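Local coordinates for Glyco_hydro_cc domain-containing protein (Trichoderma gamsii, PDB 6UBD) that probably binds beta-1,3-glucan oligosaccharides, as a member of subgroup VII of glycoside hydrolase family 128, at residues 87-90 against 91-95; 226-229 against 230-234. All coordinates share one frame; numbering follows the deposited sequence.

Contact 1: 87-90 against 91-95; sequences RLQQ and FEHLN
L88 and E92 meet one helical turn apart, the carboxylate of E92 reaching back along the helix so that OE2 lies 3.9 Å from CG of L88. With its CG beside the backbone N (chi1 -62°), E92 folds back toward the preceding turn, and its own CG comes to 3.2 Å from the carbonyl O of L88. L88 also touches L130 of helix 120-136. An alanine here lacks CG and both methyls, and would probably open a gap against L130 and take away the apolar flank beside the E92 carboxylate. One residue on, Q89 and H93 repeat the spacing: the extended Q89 chain offers its CG to CD2 of the H93 imidazole at 3.8 Å, while amide and ring planes stand 60° apart, too steep for stacking. On the inner side F91 turns its ring away from R87-Q90 toward P58 and L130, and CD1 of L94 sits 4.0 Å above one ring face, near the rim. The backbone shows the helix running out. F91 N to R87 O and E92 N to L88 O (3.0 Å) are good i to i+4 bonds, but H93 N has only two weak, bent ones, to O of Q89 and of Q90. This is the amphipathic C-terminal end of helix 82-92, which links parallel strands 69-73 and 100-102 in a beta-alpha-beta unit of the (beta/alpha)8-type barrel.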
ATOM      1  N   ARG A  87     -12.028  -1.180  12.863  1.00  8.44           N
ATOM      2  CA  ARG A  87     -11.947  -0.643  11.472  1.00  8.72           C
ATOM      3  C   ARG A  87     -13.142  -1.073  10.651  1.00  8.62           C
ATOM      4  O   ARG A  87     -13.652  -0.274   9.850  1.00  9.01           O
ATOM      5  CB  ARG A  87     -10.625  -1.064  10.838  1.00  9.62           C
ATOM      6  CG  ARG A  87      -9.392  -0.433  11.488  1.00  9.53           C
ATOM      7  CD  ARG A  87      -8.086  -1.067  11.061  1.00  9.77           C
ATOM      8  NE  ARG A  87      -6.963  -0.412  11.673  1.00 11.20           N
ATOM      9  CZ  ARG A  87      -5.690  -0.731  11.525  1.00 12.46           C
ATOM     10  NH1 ARG A  87      -5.353  -1.741  10.754  1.00 14.37           N
ATOM     11  NH2 ARG A  87      -4.744  -0.015  12.115  1.00 14.73           N
ATOM     12  N   LEU A  88     -13.597  -2.314  10.815  1.00  9.47           N
ATOM     13  CA  LEU A  88     -14.828  -2.687  10.066  1.00  8.28           C
ATOM     14  C   LEU A  88     -16.023  -1.782  10.481  1.00  9.06           C
ATOM     15  O   LEU A  88     -16.788  -1.328   9.605  1.00  9.18           O
ATOM     16  CB  LEU A  88     -15.154  -4.169  10.284  1.00  9.01           C
ATOM     17  CG  LEU A  88     -16.478  -4.664   9.722  1.00  9.49           C
ATOM     18  CD1 LEU A  88     -16.472  -4.640   8.203  1.00 12.25           C
ATOM     19  CD2 LEU A  88     -16.794  -6.066  10.215  1.00 11.63           C
ATOM     20  N   GLN A  89     -16.226  -1.605  11.789  1.00  9.11           N
ATOM     21  CA  GLN A  89     -17.328  -0.755  12.285  1.00 10.88           C
ATOM     22  C   GLN A  89     -17.167   0.669  11.725  1.00 11.40           C
ATOM     23  O   GLN A  89     -18.182   1.231  11.235  1.00 12.24           O
ATOM     24  CB  GLN A  89     -17.376  -0.776  13.815  1.00 13.49           C
ATOM     25  CG  GLN A  89     -18.451   0.084  14.448  1.00 22.55           C
ATOM     26  CD  GLN A  89     -18.441   0.088  15.969  1.00 30.15           C
ATOM     27  OE1 GLN A  89     -18.565  -0.966  16.618  1.00 50.31           O
ATOM     28  NE2 GLN A  89     -18.284   1.280  16.559  1.00 39.98           N
ATOM     29  N   GLN A  90     -15.960   1.266  11.782  1.00  9.86           N
ATOM     30  CA  GLN A  90     -15.727   2.631  11.236  1.00 11.36           C
ATOM     31  C   GLN A  90     -16.036   2.676   9.736  1.00 11.22           C
ATOM     32  O   GLN A  90     -16.659   3.635   9.295  1.00 13.06           O
ATOM     33  CB  GLN A  90     -14.284   3.010  11.576  1.00 12.58           C
ATOM     34  CG  GLN A  90     -13.835   4.385  11.112  1.00 16.13           C
ATOM     35  CD  GLN A  90     -12.344   4.591  11.399  1.00 16.07           C
ATOM     36  OE1 GLN A  90     -11.704   3.745  12.107  1.00 16.90           O
ATOM     37  NE2 GLN A  90     -11.757   5.644  10.787  1.00 20.80           N
ATOM     38  N   PHE A  91     -15.659   1.654   8.962  1.00  8.77           N
ATOM     39  CA  PHE A  91     -15.933   1.589   7.490  1.00  8.95           C
ATOM     40  C   PHE A  91     -17.436   1.554   7.216  1.00  9.13           C
ATOM     41  O   PHE A  91     -17.909   2.313   6.329  1.00 11.28           O
ATOM     42  CB  PHE A  91     -15.203   0.410   6.837  1.00  8.88           C
ATOM     43  CG  PHE A  91     -15.042   0.518   5.347  1.00  9.57           C
ATOM     44  CD1 PHE A  91     -16.061   0.170   4.480  1.00 11.43           C
ATOM     45  CD2 PHE A  91     -13.886   1.079   4.810  1.00  8.91           C
ATOM     46  CE1 PHE A  91     -15.939   0.344   3.118  1.00 13.13           C
ATOM     47  CE2 PHE A  91     -13.776   1.279   3.445  1.00  9.94           C
ATOM     48  CZ  PHE A  91     -14.802   0.898   2.599  1.00  9.64           C
ATOM     49  N   GLU A  92     -18.161   0.747   7.987  1.00  9.61           N
ATOM     50  CA  GLU A  92     -19.619   0.678   7.878  1.00 12.02           C
ATOM     51  C   GLU A  92     -20.286   2.033   8.181  1.00 13.19           C
ATOM     52  O   GLU A  92     -21.402   2.282   7.615  1.00 17.90           O
ATOM     53  CB  GLU A  92     -20.220  -0.422   8.782  1.00 13.25           C
ATOM     54  CG  GLU A  92     -19.747  -1.826   8.423  1.00 15.10           C
ATOM     55  CD  GLU A  92     -20.132  -2.932   9.435  1.00 22.63           C
ATOM     56  OE1 GLU A  92     -20.102  -2.649  10.689  1.00 26.81           O
ATOM     57  OE2 GLU A  92     -20.313  -4.107   9.043  1.00 26.79           O
ATOM     58  N   HIS A  93     -19.687   2.859   9.066  1.00 14.50           N
ATOM     59  CA  HIS A  93     -20.271   4.151   9.517  1.00 17.30           C
ATOM     60  C   HIS A  93     -19.792   5.327   8.642  1.00 15.44           C
ATOM     61  O   HIS A  93     -20.235   6.453   8.935  1.00 17.92           O
ATOM     62  CB  HIS A  93     -19.953   4.395  11.008  1.00 17.92           C
ATOM     63  CG  HIS A  93     -20.685   3.533  11.977  1.00 22.86           C
ATOM     64  ND1 HIS A  93     -21.953   3.028  11.740  1.00 37.60           N
ATOM     65  CD2 HIS A  93     -20.336   3.101  13.215  1.00 20.50           C
ATOM     66  CE1 HIS A  93     -22.361   2.338  12.784  1.00 35.34           C
ATOM     67  NE2 HIS A  93     -21.388   2.382  13.715  1.00 33.11           N
ATOM     68  N   LEU A  94     -18.997   5.108   7.591  1.00 14.54           N
ATOM     69  CA  LEU A  94     -18.509   6.268   6.787  1.00 14.80           C
ATOM     70  C   LEU A  94     -19.708   7.060   6.257  1.00 16.53           C
ATOM     71  O   LEU A  94     -20.657   6.459   5.748  1.00 17.35           O
ATOM     72  CB  LEU A  94     -17.625   5.840   5.615  1.00 13.29           C
ATOM     73  CG  LEU A  94     -16.245   5.372   6.026  1.00 13.93           C
ATOM     74  CD1 LEU A  94     -15.561   4.692   4.859  1.00 16.36           C
ATOM     75  CD2 LEU A  94     -15.352   6.505   6.530  1.00 16.20           C
ATOM     76  N   ASN A  95     -19.702   8.381   6.398  1.00 15.42           N
ATOM     77  CA  ASN A  95     -20.878   9.147   5.972  1.00 20.86           C
ATOM     78  C   ASN A  95     -20.620   9.642   4.553  1.00 20.45           C
ATOM     79  O   ASN A  95     -21.358  10.503   4.161  1.00 14.94           O
ATOM     80  CB  ASN A  95     -21.272  10.201   7.010  1.00 27.07           C
ATOM     81  CG  ASN A  95     -20.146  11.094   7.469  1.00 34.84           C
ATOM     82  OD1 ASN A  95     -19.152  11.265   6.760  1.00 44.72           O
ATOM     83  ND2 ASN A  95     -20.325  11.684   8.641  1.00 55.14           N
TER

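Contact 2: 226-229 against 230-234; sequences DIVD and LFEAN
I227 lies over the ring of F231, one helical turn further on, and this apolar pair carries the side-chain part of the contact. I227 CG1 sits 3.9 Å from the centroid of the F231 ring, 24° off its normal, a CH-pi contact displaced toward the rim; I227 CD1 touches the far end, 3.4 Å from F231 CZ. The ring is brought back over I227 because its CG lies anti to the carbonyl carbon (chi1 -70°), and the same face also receives the carbonyl O of I227, 3.2 Å from CG of F231. Away from this pair, I227 and L230 pack on helix 179-193, F231 reaches V237 and Y240 of strand 237-243, and V228 meets helix 263-273.

The backbone bonds are regular: L230, F231, E232 and A233 each donate to the carbonyl four residues back, the F231 N to I227 O bond being 2.8 Å long and nearly straight at 167°. Polar side chains find their partners elsewhere: D229 OD1 bonds the Y275 hydroxyl, E232 OE2 that of Y240, and D226 OD1 the amide of Q222. Near the helix end, K34 NZ bonds the carbonyl oxygens of F231 and E232, and its charge would probably suit the negative end of the helix dipole. Apolar contacts thus seat the inner side of the helix, while the tyrosine bonds and K34 probably fix its rotation and its C-terminal end.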
ATOM      1  N   ASP A 226      17.554   3.247  -5.714  1.00  8.86           N
ATOM      2  CA  ASP A 226      17.300   2.420  -6.922  1.00  8.23           C
ATOM      3  C   ASP A 226      15.790   2.139  -7.115  1.00  8.09           C
ATOM      4  O   ASP A 226      15.315   2.230  -8.268  1.00  8.49           O
ATOM      5  CB  ASP A 226      18.077   1.100  -6.833  1.00  8.19           C
ATOM      6  CG  ASP A 226      19.580   1.172  -7.018  1.00 10.65           C
ATOM      7  OD1 ASP A 226      20.069   2.240  -7.444  1.00 12.09           O
ATOM      8  OD2 ASP A 226      20.231   0.153  -6.676  1.00 12.48           O
ATOM      9  N   ILE A 227      15.080   1.813  -6.022  1.00  8.56           N
ATOM     10  CA  ILE A 227      13.652   1.442  -6.172  1.00  7.92           C
ATOM     11  C   ILE A 227      12.801   2.642  -6.559  1.00  8.83           C
ATOM     12  O   ILE A 227      11.847   2.508  -7.402  1.00  9.97           O
ATOM     13  CB  ILE A 227      13.110   0.719  -4.913  1.00  9.25           C
ATOM     14  CG1 ILE A 227      12.042  -0.283  -5.369  1.00  8.73           C
ATOM     15  CG2 ILE A 227      12.600   1.641  -3.818  1.00 10.44           C
ATOM     16  CD1 ILE A 227      11.404  -1.118  -4.299  1.00  9.93           C
ATOM     17  N   VAL A 228      13.067   3.840  -6.068  1.00  8.76           N
ATOM     18  CA  VAL A 228      12.316   5.044  -6.455  1.00  8.79           C
ATOM     19  C   VAL A 228      12.580   5.305  -7.941  1.00  9.82           C
ATOM     20  O   VAL A 228      11.644   5.597  -8.709  1.00  8.28           O
ATOM     21  CB  VAL A 228      12.635   6.228  -5.546  1.00  9.19           C
ATOM     22  CG1 VAL A 228      12.110   7.518  -6.099  1.00  9.12           C
ATOM     23  CG2 VAL A 228      12.074   5.969  -4.134  1.00 10.44           C
ATOM     24  N   ASP A 229      13.852   5.196  -8.355  1.00  9.99           N
ATOM     25  CA  ASP A 229      14.118   5.436  -9.785  1.00 10.54           C
ATOM     26  C   ASP A 229      13.342   4.416 -10.641  1.00  8.20           C
ATOM     27  O   ASP A 229      12.845   4.776 -11.723  1.00  9.52           O
ATOM     28  CB  ASP A 229      15.631   5.389 -10.071  1.00 11.65           C
ATOM     29  CG  ASP A 229      16.456   6.557  -9.550  1.00 11.68           C
ATOM     30  OD1 ASP A 229      15.836   7.628  -9.274  1.00 11.79           O
ATOM     31  OD2 ASP A 229      17.737   6.401  -9.454  1.00 13.58           O
ATOM     32  N   LEU A 230      13.396   3.158 -10.237  1.00  7.58           N
ATOM     33  CA  LEU A 230      12.724   2.071 -11.012  1.00  9.01           C
ATOM     34  C   LEU A 230      11.207   2.361 -11.090  1.00  8.19           C
ATOM     35  O   LEU A 230      10.633   2.315 -12.193  1.00  8.25           O
ATOM     36  CB  LEU A 230      13.028   0.720 -10.378  1.00  8.70           C
ATOM     37  CG  LEU A 230      12.550  -0.577 -11.112  1.00  8.56           C
ATOM     38  CD1 LEU A 230      13.324  -1.770 -10.520  1.00  8.88           C
ATOM     39  CD2 LEU A 230      11.082  -0.850 -11.014  1.00  9.87           C
ATOM     40  N   PHE A 231      10.609   2.662  -9.942  1.00  9.05           N
ATOM     41  CA  PHE A 231       9.131   2.935  -9.920  1.00  9.04           C
ATOM     42  C   PHE A 231       8.812   4.147 -10.801  1.00  8.46           C
ATOM     43  O   PHE A 231       7.816   4.119 -11.541  1.00  8.27           O
ATOM     44  CB  PHE A 231       8.667   3.210  -8.475  1.00  9.49           C
ATOM     45  CG  PHE A 231       8.660   2.024  -7.526  1.00  8.55           C
ATOM     46  CD1 PHE A 231       8.551   0.705  -7.944  1.00  8.74           C
ATOM     47  CD2 PHE A 231       8.729   2.241  -6.152  1.00  8.52           C
ATOM     48  CE1 PHE A 231       8.515  -0.347  -7.030  1.00 11.89           C
ATOM     49  CE2 PHE A 231       8.646   1.189  -5.239  1.00  9.17           C
ATOM     50  CZ  PHE A 231       8.482  -0.114  -5.698  1.00 11.47           C
ATOM     51  N   GLU A 232       9.562   5.264 -10.688  1.00 10.02           N
ATOM     52  CA  GLU A 232       9.244   6.502 -11.471  1.00 10.52           C
ATOM     53  C   GLU A 232       9.330   6.230 -12.993  1.00  9.34           C
ATOM     54  O   GLU A 232       8.482   6.728 -13.755  1.00  9.18           O
ATOM     55  CB  GLU A 232      10.091   7.694 -11.002  1.00 10.57           C
ATOM     56  CG  GLU A 232       9.731   8.203  -9.608  1.00 10.15           C
ATOM     57  CD  GLU A 232       8.421   8.986  -9.539  1.00  8.25           C
ATOM     58  OE1 GLU A 232       7.824   9.315 -10.618  1.00  9.49           O
ATOM     59  OE2 GLU A 232       7.978   9.250  -8.344  1.00  8.58           O
ATOM     60  N   ALA A 233      10.276   5.399 -13.433  1.00 10.20           N
ATOM     61  CA  ALA A 233      10.450   5.086 -14.863  1.00 10.57           C
ATOM     62  C   ALA A 233       9.432   4.030 -15.355  1.00  9.78           C
ATOM     63  O   ALA A 233       9.212   4.017 -16.552  1.00 11.46           O
ATOM     64  CB  ALA A 233      11.880   4.659 -15.081  1.00 10.47           C
ATOM     65  N   ASN A 234       8.874   3.211 -14.476  1.00  8.37           N
ATOM     66  CA  ASN A 234       8.044   2.077 -14.929  1.00  9.44           C
ATOM     67  C   ASN A 234       6.617   2.586 -15.294  1.00  8.34           C
ATOM     68  O   ASN A 234       5.897   3.164 -14.419  1.00  8.85           O
ATOM     69  CB  ASN A 234       7.967   0.982 -13.864  1.00  8.66           C
ATOM     70  CG  ASN A 234       7.220  -0.230 -14.383  1.00  9.12           C
ATOM     71  OD1 ASN A 234       5.994  -0.248 -14.444  1.00 11.71           O
ATOM     72  ND2 ASN A 234       7.974  -1.259 -14.733  1.00  9.39           N
TER

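How the contacts relate
Contact 1 closes well before contact 2 opens along the chain, and the two lie on opposite sides of the chain's centre, their centres 35 Å apart and their nearest atoms about 21 Å apart. Each takes in the C-terminal end of a helix, 82-92 or 217-233, and the first residues beyond it. Both helices belong to the outer layer of a (beta/alpha)8-type barrel, the fold of this glycoside hydrolase family, and each leads to the next parallel strand, 100-102 and 237-243 respectively. The sheet, not any direct touch, connects them. Contact 1 lies at the surface, with one buried residue, and contact 2 is partly buried among neighbouring helices.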